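Local coordinates for protein gluconate kinase (Lactobacillus acidophilus, PDB 3LL3) that is an FGGY-family carbohydrate kinase that binds ATP and d-xylulose and probably transfers phosphate from ATP to a sugar or sugar acid such as gluconate, at residues Leu412-Asn415 against Pro420-Thr423. Numbering follows the deposited sequence.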
# COMPACT_ATOMS: atom_id res chain seq x y z
N LEU A 412 18.20 13.01 5.50
CA LEU A 412 16.95 12.36 5.87
C LEU A 412 17.18 11.38 7.03
O LEU A 412 16.38 11.29 7.97
CB LEU A 412 16.38 11.63 4.66
CG LEU A 412 14.91 11.86 4.42
CD1 LEU A 412 14.49 11.34 3.07
CD2 LEU A 412 14.15 11.17 5.51
N CYS A 413 18.29 10.64 6.97
CA CYS A 413 18.63 9.72 8.06
C CYS A 413 18.82 10.49 9.35
O CYS A 413 18.32 10.10 10.40
CB CYS A 413 19.92 8.95 7.75
SG CYS A 413 19.72 7.63 6.52
N ALA A 414 19.58 11.58 9.26
CA ALA A 414 19.80 12.45 10.41
C ALA A 414 18.47 12.92 11.00
O ALA A 414 18.27 12.90 12.22
CB ALA A 414 20.63 13.66 10.00
N ASN A 415 17.56 13.36 10.13
CA ASN A 415 16.26 13.85 10.56
C ASN A 415 15.34 12.79 11.19
O ASN A 415 14.61 13.08 12.14
CB ASN A 415 15.56 14.54 9.39
CG ASN A 415 16.29 15.80 8.93
OD1 ASN A 415 17.19 16.28 9.62
ND2 ASN A 415 15.91 16.33 7.77
N PRO A 420 23.27 12.93 14.96
CA PRO A 420 24.10 13.30 13.82
C PRO A 420 24.55 12.08 13.01
O PRO A 420 24.84 11.02 13.58
CB PRO A 420 25.31 13.99 14.47
CG PRO A 420 24.82 14.42 15.82
CD PRO A 420 23.86 13.35 16.24
N ILE A 421 24.61 12.24 11.69
CA ILE A 421 25.08 11.21 10.79
C ILE A 421 26.51 11.56 10.38
O ILE A 421 26.77 12.67 9.87
CB ILE A 421 24.17 11.10 9.54
CG1 ILE A 421 22.74 10.69 9.93
CG2 ILE A 421 24.81 10.22 8.47
CD1 ILE A 421 22.61 9.24 10.31
N VAL A 422 27.45 10.65 10.63
CA VAL A 422 28.84 10.84 10.25
C VAL A 422 29.24 9.92 9.11
O VAL A 422 29.22 8.70 9.27
CB VAL A 422 29.79 10.59 11.43
CG1 VAL A 422 31.22 10.84 11.02
CG2 VAL A 422 29.38 11.43 12.62
N THR A 423 29.60 10.49 7.97
CA THR A 423 30.02 9.68 6.84
C THR A 423 31.53 9.48 6.93
O THR A 423 32.21 10.26 7.59
CB THR A 423 29.63 10.31 5.49
OG1 THR A 423 30.05 11.68 5.48
CG2 THR A 423 28.14 10.25 5.31
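Ile421 meets Cys413 and Ala414, on one turn of helix 407-417, with the longer of its two branches, a compact example of how one beta-branched side chain can seat a helix against its strand. Its CG1 lies over the helix backbone itself, 3.4 Å from the amide N of Ala414 and 3.5 Å from Ala414 CA, while the methyl CB of Ala414 flanks it at 3.6 Å from CG1. The small alanine side chain probably allows the methylene this close to the main chain, and Ala414 CA and Ile421 CA, 5.4 Å apart, are the closest pair of alpha carbons. At the end of the branch, Ile421 CD1 lies against Cys413, touching its CB at 3.7 Å. A folded second torsion (chi2 -74°) brings CD1 back beside CA and CG2 instead of extending the chain, and the branch lies compactly along the turn. Helix 407-417 and strand 421-424 close a beta-alpha-beta unit that starts with strand 396-400, part of the actin-like ATPase fold of the C-terminal FGGY domain. The two strands are parallel neighbours, and Ile421 also packs on Ile397 and Ala399 of the first one; Gly401 and Gly402, just past that strand, line the ATP pocket. On the cysteine, SG is anti to the carbonyl carbon (chi1 -75°), which carries the sulfur 5.0 Å from Ile421 CD1 and leaves the CB methylene to make the contact. Cut back to an alanine, Ile421 would lose both CG1 and CD1, and a gap is likely to open beside Cys413 CB and over the backbone amide of Ala414. All three touching residues are buried, and Cys413 also packs on Ile377 of helix 365-388.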